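Local coordinates for protein LST4 (Kluyveromyces lactis, PDB 4ZY8), which probably supports amino-acid uptake by helping proteins travel from the Golgi to the plasma membrane, and is represented here by its longin domain, at residues G10-I15 against I45-L50; Q29-H34 against Q138-D143; D63-S68 against I85-E90; L81-F86 against R95-C100; E125-K130 against C149-A154. All coordinates share one frame; numbering follows the deposited sequence.

In the fold
The five contacts sample a longin fold: an antiparallel sheet with helix 47-55 on one face and helices 114-134 and 150-166 on the other. Contact 4 is the core, its centre about 3 Å from that of the chain, and combines a backbone ladder with apolar ring packing. Contact 1 is also buried, but it turns on one arginine reaching the start of helix 47-55. Contact 3 shares I85 and F86 with contact 4 and is a surface contact where the edge strand 68-74 begins. Contacts 2 and 5, partly buried, have no hydrogen bond between their segments; both rest on van der Waals packing, including methyls against backbone oxygens, and they meet each other where V31 and L32 touch V152.

Contact 1: G10-I15 against I45-L50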
# COMPACT_ATOMS: atom_id res chain seq x y z
N GLY A 10 7.00 -14.31 -2.42
CA GLY A 10 6.54 -13.78 -1.16
C GLY A 10 6.28 -12.30 -1.17
O GLY A 10 6.90 -11.59 -1.90
N PHE A 11 5.38 -11.85 -0.31
CA PHE A 11 5.04 -10.44 -0.17
C PHE A 11 4.37 -10.12 1.16
O PHE A 11 3.81 -10.97 1.80
CB PHE A 11 4.18 -9.93 -1.33
CG PHE A 11 2.77 -10.39 -1.28
CD1 PHE A 11 2.43 -11.62 -1.72
CD2 PHE A 11 1.79 -9.59 -0.79
CE1 PHE A 11 1.14 -12.04 -1.68
CE2 PHE A 11 0.49 -10.00 -0.74
CZ PHE A 11 0.17 -11.24 -1.18
N ARG A 12 4.44 -8.87 1.55
CA ARG A 12 3.69 -8.41 2.70
C ARG A 12 2.88 -7.17 2.31
O ARG A 12 3.45 -6.17 1.85
CB ARG A 12 4.63 -8.11 3.87
CG ARG A 12 3.94 -7.60 5.12
CD ARG A 12 4.95 -7.32 6.24
NE ARG A 12 4.29 -6.83 7.45
CZ ARG A 12 4.93 -6.37 8.52
NH1 ARG A 12 6.25 -6.33 8.54
NH2 ARG A 12 4.24 -5.95 9.58
N LEU A 13 1.57 -7.23 2.50
CA LEU A 13 0.70 -6.13 2.13
C LEU A 13 0.21 -5.42 3.39
O LEU A 13 -0.41 -6.05 4.26
CB LEU A 13 -0.50 -6.64 1.31
CG LEU A 13 -1.60 -5.64 0.97
CD1 LEU A 13 -1.08 -4.54 0.01
CD2 LEU A 13 -2.84 -6.33 0.39
N ILE A 14 0.47 -4.14 3.51
CA ILE A 14 -0.05 -3.34 4.57
C ILE A 14 -0.98 -2.24 4.09
O ILE A 14 -0.59 -1.45 3.31
CB ILE A 14 1.08 -2.70 5.35
CG1 ILE A 14 2.02 -3.76 5.82
CG2 ILE A 14 0.56 -1.96 6.54
CD1 ILE A 14 3.40 -3.54 5.31
N ILE A 15 -2.20 -2.21 4.58
CA ILE A 15 -3.08 -1.07 4.33
C ILE A 15 -3.13 -0.31 5.65
O ILE A 15 -3.48 -0.88 6.67
CB ILE A 15 -4.48 -1.51 3.88
CG1 ILE A 15 -4.39 -2.34 2.60
CG2 ILE A 15 -5.39 -0.30 3.70
CD1 ILE A 15 -5.72 -2.95 2.19
N ILE A 45 9.68 -7.43 9.18
CA ILE A 45 10.22 -6.19 9.68
C ILE A 45 9.23 -5.47 10.58
O ILE A 45 8.04 -5.57 10.38
CB ILE A 45 10.58 -5.28 8.53
CG1 ILE A 45 11.08 -3.96 9.03
CG2 ILE A 45 9.36 -5.00 7.72
CD1 ILE A 45 11.43 -3.04 7.91
N PRO A 46 9.76 -4.80 11.59
CA PRO A 46 8.94 -4.16 12.63
C PRO A 46 7.92 -3.19 12.06
O PRO A 46 8.18 -2.52 11.07
CB PRO A 46 9.97 -3.40 13.47
CG PRO A 46 11.07 -3.10 12.51
CD PRO A 46 11.13 -4.28 11.58
N LEU A 47 6.75 -3.13 12.70
CA LEU A 47 5.73 -2.23 12.30
C LEU A 47 6.05 -0.79 12.49
O LEU A 47 5.55 0.03 11.80
CB LEU A 47 4.47 -2.56 13.04
CG LEU A 47 3.25 -1.94 12.41
CD1 LEU A 47 2.77 -2.78 11.25
CD2 LEU A 47 2.18 -1.84 13.47
N ASN A 48 6.89 -0.47 13.45
CA ASN A 48 7.23 0.92 13.70
C ASN A 48 8.22 1.47 12.70
O ASN A 48 8.25 2.64 12.44
CB ASN A 48 7.78 1.08 15.10
CG ASN A 48 6.70 1.27 16.12
OD1 ASN A 48 5.86 2.13 15.99
ND2 ASN A 48 6.73 0.46 17.14
N GLU A 49 9.04 0.60 12.16
CA GLU A 49 9.99 0.98 11.13
C GLU A 49 9.22 1.20 9.83
O GLU A 49 9.55 2.10 9.05
CB GLU A 49 11.08 -0.07 10.97
CG GLU A 49 12.12 0.24 9.91
CD GLU A 49 13.21 -0.82 9.85
OE1 GLU A 49 13.29 -1.63 10.80
OE2 GLU A 49 13.98 -0.85 8.86
N LEU A 50 8.19 0.39 9.59
CA LEU A 50 7.38 0.55 8.37
C LEU A 50 6.56 1.82 8.37
O LEU A 50 6.54 2.51 7.37
CB LEU A 50 6.48 -0.67 8.17
CG LEU A 50 7.29 -1.86 7.64
CD1 LEU A 50 6.46 -3.10 7.56
CD2 LEU A 50 7.86 -1.54 6.26
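R12 and I45 lie opposite each other with their CA atoms 9.8 Å apart, and the CA atoms of I14 and L50 are 9.2 Å apart; no backbone-to-backbone bond joins the strand of 10-15 to 45-50, and side chains of the strand reach across, one to a backbone carbonyl. The R12 chain is extended from CG to NE, with CG anti to the backbone N. This carries the guanidinium to I45, where NH1 donates to the backbone O over 2.7 Å with an N-H...O angle of 159°. NH1 approaches in the plane of the carbonyl, on a lone pair, and the oxygen is only 1° out of the guanidinium plane. L50 approaches R12 tip to tip: its CD1 stands 3.4 Å above one guanidinium face, displaced toward the rim. L47 crosses R12 at about a right angle and brings CD1 to within 3.9 Å of NH2. Two residues on, on the same side of the strand, I14 CD1 meets L50 CD1 at 3.8 Å, a purely apolar touch. The guanidinium has a second partner: NH2 forms a salt bridge with D33. Strand 12-17 lies between 29-35 and 95-103, with helix 47-55 against its R12 and I14 side.

Contact 2: Q29-H34 against Q138-D143; sequences QVVLDH and QFLPHD
P141 O is met by the whole branched end of V31: CG1 comes within 3.2 Å of this oxygen, CG2 within 3.8 Å and CB within 3.9 Å. None of these is a hydrogen bond, and no hydrogen bond links 29-34 to 138-143; across this contact the oxygen meets only carbon atoms of V31. The main chains come close here, with the CA atoms of V31 and H142 4.6 Å apart. V31 has CG1 anti to its backbone N (chi1 173°) and CG2 anti to the carbonyl carbon. The two methyls divide the work, CG1 lying nearer the P141 carbonyl and CG2 nearer L140, whose CB is 3.6 Å away. The V31 and L140 side chains cross at about a right angle, and L140 CD1 also approaches V31 CG2 at 4.0 Å.

V31 is placed for this by a classic beta bulge, in which V31 and L32 both face I15 of strand 12-17; the chain turns a corner at V31. The loop is held to the same strand by Q17, whose side chain bonds L140 N through OE1 and Q138 O through NE2. Two residues before V31, Q29 extends its amide toward H142, but the modelled approach of NE2 to the histidine CB is a clash, so the exact placing of the amide is doubtful. As modelled, Q29 OE1 is buried without a partner, a reading that shares this doubt. The chemistry thus implies apolar packing of V31 on L140 at the bulge, with directional polar bonding to the loop supplied by Q17 rather than by 29-34.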
# COMPACT_ATOMS: atom_id res chain seq x y z
N GLN A 29 -3.00 4.01 12.03
CA GLN A 29 -3.72 2.78 12.28
C GLN A 29 -3.47 1.73 11.18
O GLN A 29 -3.58 2.04 10.02
CB GLN A 29 -5.20 3.11 12.31
CG GLN A 29 -6.07 2.06 12.96
CD GLN A 29 -7.45 1.95 12.35
OE1 GLN A 29 -7.70 2.44 11.26
NE2 GLN A 29 -8.34 1.28 13.05
N VAL A 30 -3.16 0.49 11.54
CA VAL A 30 -3.03 -0.58 10.56
C VAL A 30 -4.37 -1.29 10.33
O VAL A 30 -4.96 -1.86 11.26
CB VAL A 30 -1.98 -1.60 10.99
CG1 VAL A 30 -1.91 -2.74 9.99
CG2 VAL A 30 -0.62 -0.91 11.10
N VAL A 31 -4.83 -1.27 9.08
CA VAL A 31 -6.13 -1.81 8.68
C VAL A 31 -5.98 -3.27 8.25
O VAL A 31 -6.84 -4.11 8.54
CB VAL A 31 -6.73 -0.99 7.53
CG1 VAL A 31 -8.00 -1.65 6.98
CG2 VAL A 31 -7.02 0.44 8.00
N LEU A 32 -4.92 -3.54 7.51
CA LEU A 32 -4.61 -4.90 7.08
C LEU A 32 -3.11 -5.10 7.12
O LEU A 32 -2.35 -4.21 6.74
CB LEU A 32 -5.15 -5.17 5.67
CG LEU A 32 -4.79 -6.54 5.06
CD1 LEU A 32 -5.94 -7.07 4.22
CD2 LEU A 32 -3.56 -6.44 4.19
N ASP A 33 -2.68 -6.25 7.57
CA ASP A 33 -1.31 -6.63 7.49
C ASP A 33 -1.26 -8.08 7.15
O ASP A 33 -1.57 -8.90 7.95
CB ASP A 33 -0.63 -6.36 8.80
CG ASP A 33 0.83 -6.66 8.76
OD1 ASP A 33 1.33 -7.12 7.73
OD2 ASP A 33 1.47 -6.45 9.77
N HIS A 34 -0.88 -8.37 5.93
CA HIS A 34 -0.95 -9.71 5.39
C HIS A 34 0.37 -10.13 4.79
O HIS A 34 0.84 -9.53 3.81
CB HIS A 34 -2.07 -9.80 4.34
CG HIS A 34 -2.15 -11.13 3.63
ND1 HIS A 34 -1.25 -11.50 2.65
CD2 HIS A 34 -3.01 -12.15 3.76
CE1 HIS A 34 -1.56 -12.70 2.20
NE2 HIS A 34 -2.63 -13.12 2.86
N GLN A 138 -14.50 8.73 7.58
CA GLN A 138 -13.15 8.96 7.13
C GLN A 138 -12.24 7.82 7.51
O GLN A 138 -11.06 7.87 7.31
CB GLN A 138 -12.56 10.24 7.71
CG GLN A 138 -12.40 10.28 9.20
CD GLN A 138 -11.81 11.58 9.67
OE1 GLN A 138 -11.86 12.58 8.97
NE2 GLN A 138 -11.26 11.58 10.87
N PHE A 139 -12.81 6.78 8.06
CA PHE A 139 -12.01 5.69 8.56
C PHE A 139 -12.33 4.28 8.11
O PHE A 139 -13.45 3.85 8.13
CB PHE A 139 -11.98 5.78 10.08
CG PHE A 139 -11.46 7.07 10.57
CD1 PHE A 139 -10.19 7.46 10.26
CD2 PHE A 139 -12.26 7.94 11.26
CE1 PHE A 139 -9.69 8.67 10.67
CE2 PHE A 139 -11.77 9.15 11.67
CZ PHE A 139 -10.48 9.51 11.37
N LEU A 140 -11.28 3.58 7.73
CA LEU A 140 -11.37 2.17 7.40
C LEU A 140 -11.52 1.39 8.71
O LEU A 140 -11.03 1.83 9.74
CB LEU A 140 -10.10 1.73 6.65
CG LEU A 140 -9.92 2.36 5.27
CD1 LEU A 140 -8.52 2.11 4.67
CD2 LEU A 140 -11.03 1.87 4.34
N PRO A 141 -12.17 0.22 8.65
CA PRO A 141 -12.28 -0.61 9.86
C PRO A 141 -10.92 -1.20 10.23
O PRO A 141 -10.12 -1.41 9.33
CB PRO A 141 -13.27 -1.70 9.43
CG PRO A 141 -13.08 -1.80 7.95
CD PRO A 141 -12.80 -0.40 7.48
N HIS A 142 -10.64 -1.49 11.49
CA HIS A 142 -9.41 -2.21 11.81
C HIS A 142 -9.71 -3.67 12.11
O HIS A 142 -8.81 -4.44 12.44
CB HIS A 142 -8.66 -1.57 12.98
CG HIS A 142 -9.46 -1.50 14.24
ND1 HIS A 142 -9.65 -2.60 15.06
CD2 HIS A 142 -10.13 -0.48 14.82
CE1 HIS A 142 -10.39 -2.25 16.09
NE2 HIS A 142 -10.70 -0.96 15.97
N ASP A 143 -10.99 -4.02 12.02
CA ASP A 143 -11.47 -5.38 12.21
C ASP A 143 -12.32 -5.76 11.01
O ASP A 143 -13.50 -6.10 11.14
CB ASP A 143 -12.28 -5.49 13.50

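Contact 3: D63-S68 against I85-E90; sequences DYSASS and IFYLNE
S65, the first residue of 63-68 to touch the other segment, meets the phenol end of Y87: its CA is 3.0 Å from the tyrosine OH, and its CB is 3.4 Å from the same oxygen. Its backbone has the left-handed helical conformation, and its N donates to D63 OD1 from above the carboxylate plane over 3.1 Å, which closes an Asx turn. A66 follows, with N 3.6 Å from Y87 CE1, an oblique approach to the ring, while A66 C lies at the ring edge, near its plane. The CE1 and OH end of the tyrosine is thus the part that reaches this bend. The bend leads directly into strand 68-74, the edge strand of the longin sheet, which joins antiparallel to 79-87. S67 is the transition: its CA makes a CA-H...O contact with I85 O, and its OG, 3.8 Å from F86 CB, also has a weak hydrogen bond to E125 of helix 114-134. At S68 true pairing starts. S68 N donates to I85 O, and I85 N returns a bond to S68 O, both 2.9 Å, with N-H...O angles of 160° and 166°; this is an antiparallel hydrogen-bonded pair. On the face bearing both side chains, S68 OG lies 3.6 Å from I85 CG2.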
# COMPACT_ATOMS: atom_id res chain seq x y z
N ASP A 63 7.11 17.46 -0.52
CA ASP A 63 5.79 17.09 -0.08
C ASP A 63 4.69 17.96 -0.70
O ASP A 63 4.62 19.14 -0.44
CB ASP A 63 5.73 17.12 1.45
CG ASP A 63 4.39 16.73 2.01
OD1 ASP A 63 3.53 16.21 1.28
OD2 ASP A 63 4.19 16.95 3.22
N TYR A 64 3.88 17.36 -1.55
CA TYR A 64 2.92 18.13 -2.28
C TYR A 64 1.54 18.02 -1.75
O TYR A 64 0.64 18.58 -2.32
CB TYR A 64 2.88 17.66 -3.70
CG TYR A 64 4.04 18.11 -4.46
CD1 TYR A 64 4.97 17.22 -4.92
CD2 TYR A 64 4.23 19.43 -4.70
CE1 TYR A 64 6.05 17.65 -5.62
CE2 TYR A 64 5.30 19.87 -5.41
CZ TYR A 64 6.20 18.97 -5.87
OH TYR A 64 7.26 19.42 -6.57
N SER A 65 1.35 17.24 -0.72
CA SER A 65 0.01 16.88 -0.36
C SER A 65 -0.77 16.45 -1.61
O SER A 65 -1.80 16.99 -1.87
CB SER A 65 -0.69 18.04 0.35
OG SER A 65 0.17 18.78 1.17
N ALA A 66 -0.28 15.48 -2.36
CA ALA A 66 -1.01 14.87 -3.47
C ALA A 66 -0.95 13.33 -3.47
O ALA A 66 -0.17 12.76 -2.73
CB ALA A 66 -0.49 15.40 -4.78
N SER A 67 -1.76 12.66 -4.30
CA SER A 67 -1.77 11.18 -4.46
C SER A 67 -0.58 10.61 -5.23
O SER A 67 -0.41 10.93 -6.38
CB SER A 67 -3.03 10.72 -5.16
OG SER A 67 -2.98 9.37 -5.60
N SER A 68 0.21 9.77 -4.60
CA SER A 68 1.47 9.35 -5.18
C SER A 68 1.97 7.95 -4.91
O SER A 68 1.39 7.21 -4.18
CB SER A 68 2.56 10.35 -4.80
OG SER A 68 2.95 10.19 -3.47
N ILE A 85 0.02 6.24 -1.79
CA ILE A 85 -0.54 6.99 -0.68
C ILE A 85 -1.47 8.05 -1.28
O ILE A 85 -1.17 8.62 -2.31
CB ILE A 85 0.59 7.58 0.21
CG1 ILE A 85 0.06 8.16 1.51
CG2 ILE A 85 1.49 8.56 -0.55
CD1 ILE A 85 1.16 8.31 2.54
N PHE A 86 -2.65 8.22 -0.70
CA PHE A 86 -3.66 9.12 -1.25
C PHE A 86 -4.53 9.72 -0.16
O PHE A 86 -4.55 9.22 0.97
CB PHE A 86 -4.56 8.40 -2.27
CG PHE A 86 -5.23 7.17 -1.73
CD1 PHE A 86 -4.57 5.96 -1.72
CD2 PHE A 86 -6.54 7.22 -1.26
CE1 PHE A 86 -5.18 4.81 -1.22
CE2 PHE A 86 -7.16 6.09 -0.77
CZ PHE A 86 -6.47 4.87 -0.75
N TYR A 87 -5.26 10.76 -0.50
CA TYR A 87 -6.15 11.44 0.42
C TYR A 87 -7.60 11.03 0.21
O TYR A 87 -7.99 10.75 -0.89
CB TYR A 87 -6.01 12.94 0.24
CG TYR A 87 -4.67 13.49 0.63
CD1 TYR A 87 -3.64 13.54 -0.27
CD2 TYR A 87 -4.44 13.96 1.90
CE1 TYR A 87 -2.42 14.02 0.08
CE2 TYR A 87 -3.22 14.45 2.26
CZ TYR A 87 -2.21 14.48 1.35
OH TYR A 87 -1.00 14.97 1.69
N LEU A 88 -8.40 11.06 1.25
CA LEU A 88 -9.81 10.72 1.11
C LEU A 88 -10.49 11.62 0.13
O LEU A 88 -11.30 11.20 -0.63
CB LEU A 88 -10.54 10.74 2.43
CG LEU A 88 -12.07 10.91 2.39
CD1 LEU A 88 -12.78 10.09 1.34
CD2 LEU A 88 -12.72 10.75 3.74
N ASN A 89 -10.16 12.89 0.17
CA ASN A 89 -10.75 13.85 -0.73
C ASN A 89 -9.96 15.15 -0.70
O ASN A 89 -8.95 15.25 -0.00
CB ASN A 89 -12.22 14.10 -0.36
CG ASN A 89 -12.40 14.46 1.11
OD1 ASN A 89 -11.89 15.48 1.57
ND2 ASN A 89 -13.15 13.63 1.84
N GLU A 90 -10.42 16.12 -1.48
CA GLU A 90 -9.77 17.42 -1.62
C GLU A 90 -9.59 18.11 -0.28
O GLU A 90 -8.56 18.74 -0.00
CB GLU A 90 -10.61 18.33 -2.50

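Contact 4: L81-F86 against R95-C100; sequences LFTRIF and RIAISC
The beta hairpin of strands 79-87 and 95-103 pairs F82 with C100, R84 with I98 and F86 with I96 as hydrogen-bonded pairs, near the centre of the chain. The two segments run at 163° to each other, and each of the three pairs contributes two backbone bonds, among them I98 N to R84 O at 2.8 Å. T83 with S99 and I85 with A97 are the non-hydrogen-bonded pairs between them.

On the face bearing F82, the phenylalanine CG sits in the crowded position between backbone N and carbonyl carbon (chi1 60°), which starts the side chain on its course; C100 CB then lies 3.5 Å above the ring plane, offset toward the rim, in a CH-pi contact, and SG makes an oblique sulfur-aromatic contact. F86 repeats the theme with I96, whose CB lies over the ring face 4.1 Å from the centroid, while I98 CD1 comes to the ring edge, 3.9 Å from CE1. Helices 114-134 and 150-166 pack on this side. On the other face T83 OG1 and S99 OG are 2.9 Å apart, and I85 CD1 reaches R95 CD at 3.7 Å; helix 47-55 covers A97 and S99.

The polar ends of the arginines leave the pair: R95 bridges to E18, and R84 to D69, D122 and E125. The chemistry thus implies a largely buried ladder in which the T83 and S99 hydroxyls share one hydrogen bond, either being able to donate, while R84 would have its charge balanced by acidic neighbours.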
# COMPACT_ATOMS: atom_id res chain seq x y z
N LEU A 81 10.06 -1.76 -0.82
CA LEU A 81 8.72 -1.37 -0.37
C LEU A 81 8.10 -0.40 -1.36
O LEU A 81 8.67 0.66 -1.61
CB LEU A 81 8.80 -0.74 1.04
CG LEU A 81 7.52 -0.20 1.70
CD1 LEU A 81 6.61 -1.34 2.12
CD2 LEU A 81 7.86 0.66 2.92
N PHE A 82 6.97 -0.77 -1.97
CA PHE A 82 6.29 0.20 -2.82
C PHE A 82 4.93 0.59 -2.25
O PHE A 82 4.15 -0.26 -1.81
CB PHE A 82 6.18 -0.28 -4.28
CG PHE A 82 5.43 -1.59 -4.50
CD1 PHE A 82 4.11 -1.57 -4.93
CD2 PHE A 82 6.06 -2.81 -4.35
CE1 PHE A 82 3.42 -2.77 -5.18
CE2 PHE A 82 5.38 -4.01 -4.60
CZ PHE A 82 4.06 -3.99 -5.02
N THR A 83 4.68 1.89 -2.24
CA THR A 83 3.55 2.47 -1.53
C THR A 83 2.73 3.42 -2.40
O THR A 83 3.26 4.35 -2.99
CB THR A 83 4.04 3.29 -0.29
OG1 THR A 83 4.66 2.41 0.64
CG2 THR A 83 2.86 3.99 0.40
N ARG A 84 1.43 3.19 -2.44
CA ARG A 84 0.48 4.16 -2.98
C ARG A 84 -0.13 4.92 -1.81
O ARG A 84 -0.75 4.32 -0.93
CB ARG A 84 -0.62 3.46 -3.78
CG ARG A 84 -1.91 4.28 -4.03
CD ARG A 84 -1.69 5.47 -4.98
NE ARG A 84 -1.06 5.08 -6.25
CZ ARG A 84 -1.70 4.81 -7.39
NH1 ARG A 84 -3.03 4.87 -7.47
NH2 ARG A 84 -0.99 4.48 -8.47
N ILE A 85 0.02 6.24 -1.79
CA ILE A 85 -0.54 6.99 -0.68
C ILE A 85 -1.47 8.05 -1.28
O ILE A 85 -1.17 8.62 -2.31
CB ILE A 85 0.59 7.58 0.21
CG1 ILE A 85 0.06 8.16 1.51
CG2 ILE A 85 1.49 8.56 -0.55
CD1 ILE A 85 1.16 8.31 2.54
N PHE A 86 -2.65 8.22 -0.70
CA PHE A 86 -3.66 9.12 -1.25
C PHE A 86 -4.53 9.72 -0.16
O PHE A 86 -4.55 9.22 0.97
CB PHE A 86 -4.56 8.40 -2.27
CG PHE A 86 -5.23 7.17 -1.73
CD1 PHE A 86 -4.57 5.96 -1.72
CD2 PHE A 86 -6.54 7.22 -1.26
CE1 PHE A 86 -5.18 4.81 -1.22
CE2 PHE A 86 -7.16 6.09 -0.77
CZ PHE A 86 -6.47 4.87 -0.75
N ARG A 95 -4.01 10.81 5.30
CA ARG A 95 -3.57 9.95 4.21
C ARG A 95 -3.89 8.48 4.45
O ARG A 95 -3.93 8.01 5.60
CB ARG A 95 -2.07 10.12 3.99
CG ARG A 95 -1.67 11.49 3.44
CD ARG A 95 -0.17 11.66 3.39
NE ARG A 95 0.42 11.58 4.71
CZ ARG A 95 1.73 11.51 4.94
NH1 ARG A 95 2.58 11.51 3.92
NH2 ARG A 95 2.18 11.44 6.19
N ILE A 96 -4.20 7.77 3.37
CA ILE A 96 -4.33 6.32 3.39
C ILE A 96 -3.19 5.75 2.56
O ILE A 96 -2.87 6.28 1.50
CB ILE A 96 -5.66 5.84 2.82
CG1 ILE A 96 -6.83 6.29 3.70
CG2 ILE A 96 -5.67 4.33 2.70
CD1 ILE A 96 -8.18 5.86 3.15
N ALA A 97 -2.59 4.67 3.03
CA ALA A 97 -1.50 4.05 2.30
C ALA A 97 -1.78 2.57 2.00
O ALA A 97 -2.31 1.82 2.83
CB ALA A 97 -0.19 4.19 3.05
N ILE A 98 -1.43 2.19 0.78
CA ILE A 98 -1.40 0.79 0.37
C ILE A 98 0.05 0.47 0.09
O ILE A 98 0.62 0.97 -0.89
CB ILE A 98 -2.28 0.53 -0.86
CG1 ILE A 98 -3.70 1.03 -0.60
CG2 ILE A 98 -2.24 -0.96 -1.24
CD1 ILE A 98 -4.58 0.96 -1.77
N SER A 99 0.67 -0.33 0.96
CA SER A 99 2.12 -0.58 0.85
C SER A 99 2.43 -2.06 0.71
O SER A 99 1.82 -2.91 1.36
CB SER A 99 2.86 -0.05 2.09
OG SER A 99 2.61 1.32 2.33
N CYS A 100 3.47 -2.37 -0.05
CA CYS A 100 3.80 -3.76 -0.28
C CYS A 100 5.31 -4.00 -0.18
O CYS A 100 6.09 -3.26 -0.78
CB CYS A 100 3.27 -4.21 -1.64
SG CYS A 100 3.46 -6.00 -1.96

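Contact 5: E125-K130 against C149-A154; sequences ENTLLK and CIEVAA
T127 and E151 face each other in an antiparallel helix pair, helices 114-134 and 150-166, the two that pack together on one face of the longin sheet. The short axes are 8.9 Å apart and run at 169°, and the CA atoms of T127 and E151 are 5.8 Å apart. Both side chains leave their helices toward the partner helix. T127 keeps CG2 anti to its backbone N, and this methyl does the touching: it lies 3.3 Å from E151 O and 3.7 Å from E151 CB, with A154 CB at 4.2 Å. The T127 hydroxyl, placed beside the backbone N, bonds Q123 O one turn earlier in its own helix. E151 answers with its aliphatic stem, its CG lying 3.7 Å from T127 O; the chain is bent at chi2 (87°), and OE2 forms a salt bridge with K134 farther along the first helix. L128 leans in beside the threonine, and its CD2 meets V152 CG2, an apolar touch on the side nearer the sheet. No hydrogen bond joins the two segments. The second helix starts at C149, the N-cap, where V152 N makes a weak bond of 3.6 Å to C149 SG.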
# COMPACT_ATOMS: atom_id res chain seq x y z
N GLU A 125 -7.09 1.89 -4.90
CA GLU A 125 -7.41 3.21 -4.36
C GLU A 125 -8.90 3.52 -4.54
O GLU A 125 -9.54 3.93 -3.59
CB GLU A 125 -6.52 4.29 -5.00
CG GLU A 125 -6.89 5.72 -4.61
CD GLU A 125 -6.01 6.77 -5.30
OE1 GLU A 125 -4.83 6.48 -5.59
OE2 GLU A 125 -6.52 7.88 -5.57
N ASN A 126 -9.45 3.32 -5.75
CA ASN A 126 -10.90 3.51 -5.96
C ASN A 126 -11.76 2.68 -5.01
O ASN A 126 -12.83 3.12 -4.58
CB ASN A 126 -11.36 3.08 -7.38
CG ASN A 126 -10.81 3.97 -8.48
OD1 ASN A 126 -10.44 5.12 -8.24
ND2 ASN A 126 -10.81 3.45 -9.72
N THR A 127 -11.31 1.46 -4.73
CA THR A 127 -12.11 0.53 -3.93
C THR A 127 -12.23 0.99 -2.47
O THR A 127 -13.32 1.00 -1.88
CB THR A 127 -11.50 -0.89 -4.01
OG1 THR A 127 -11.59 -1.36 -5.36
CG2 THR A 127 -12.27 -1.86 -3.10
N LEU A 128 -11.10 1.38 -1.90
CA LEU A 128 -11.06 1.86 -0.52
C LEU A 128 -11.83 3.19 -0.39
O LEU A 128 -12.51 3.43 0.61
CB LEU A 128 -9.63 2.00 -0.05
CG LEU A 128 -8.83 0.69 0.04
CD1 LEU A 128 -7.40 0.94 0.54
CD2 LEU A 128 -9.52 -0.38 0.89
N LEU A 129 -11.72 4.05 -1.40
CA LEU A 129 -12.46 5.32 -1.38
C LEU A 129 -13.97 5.10 -1.42
O LEU A 129 -14.72 5.81 -0.75
CB LEU A 129 -12.04 6.23 -2.54
CG LEU A 129 -10.63 6.80 -2.41
CD1 LEU A 129 -10.23 7.63 -3.65
CD2 LEU A 129 -10.54 7.64 -1.12
N LYS A 130 -14.41 4.10 -2.17
CA LYS A 130 -15.84 3.78 -2.23
C LYS A 130 -16.37 3.26 -0.90
O LYS A 130 -17.55 3.48 -0.58
CB LYS A 130 -16.11 2.77 -3.34
CG LYS A 130 -16.10 3.41 -4.72
CD LYS A 130 -17.38 4.21 -4.93
CE LYS A 130 -17.42 4.86 -6.30
NZ LYS A 130 -18.40 5.98 -6.33
N CYS A 149 -15.38 -7.01 5.46
CA CYS A 149 -15.27 -5.87 4.57
C CYS A 149 -14.84 -6.28 3.19
O CYS A 149 -13.70 -6.55 2.97
CB CYS A 149 -14.28 -4.87 5.15
SG CYS A 149 -14.05 -3.37 4.21
N ILE A 150 -15.76 -6.34 2.25
CA ILE A 150 -15.41 -6.84 0.93
C ILE A 150 -14.41 -5.92 0.20
O ILE A 150 -13.60 -6.40 -0.59
CB ILE A 150 -16.66 -7.08 0.05
CG1 ILE A 150 -17.34 -5.78 -0.34
CG2 ILE A 150 -17.61 -8.04 0.77
CD1 ILE A 150 -18.38 -5.96 -1.43
N GLU A 151 -14.46 -4.62 0.49
CA GLU A 151 -13.57 -3.66 -0.19
C GLU A 151 -12.11 -3.93 0.17
O GLU A 151 -11.25 -3.91 -0.70
CB GLU A 151 -13.95 -2.21 0.14
CG GLU A 151 -15.27 -1.75 -0.48
CD GLU A 151 -16.48 -2.07 0.39
OE1 GLU A 151 -16.35 -2.88 1.33
OE2 GLU A 151 -17.56 -1.48 0.16
N VAL A 152 -11.83 -4.20 1.44
CA VAL A 152 -10.47 -4.55 1.85
C VAL A 152 -10.04 -5.92 1.28
O VAL A 152 -8.89 -6.09 0.84
CB VAL A 152 -10.31 -4.56 3.39
CG1 VAL A 152 -8.94 -5.09 3.79
CG2 VAL A 152 -10.50 -3.15 3.94
N ALA A 153 -10.95 -6.89 1.31
CA ALA A 153 -10.64 -8.19 0.74
C ALA A 153 -10.36 -8.08 -0.76
O ALA A 153 -9.49 -8.78 -1.29
CB ALA A 153 -11.77 -9.17 1.00
N ALA A 154 -11.11 -7.23 -1.46
CA ALA A 154 -10.91 -7.05 -2.90
C ALA A 154 -9.49 -6.53 -3.19
O ALA A 154 -8.87 -6.94 -4.18
CB ALA A 154 -11.95 -6.08 -3.47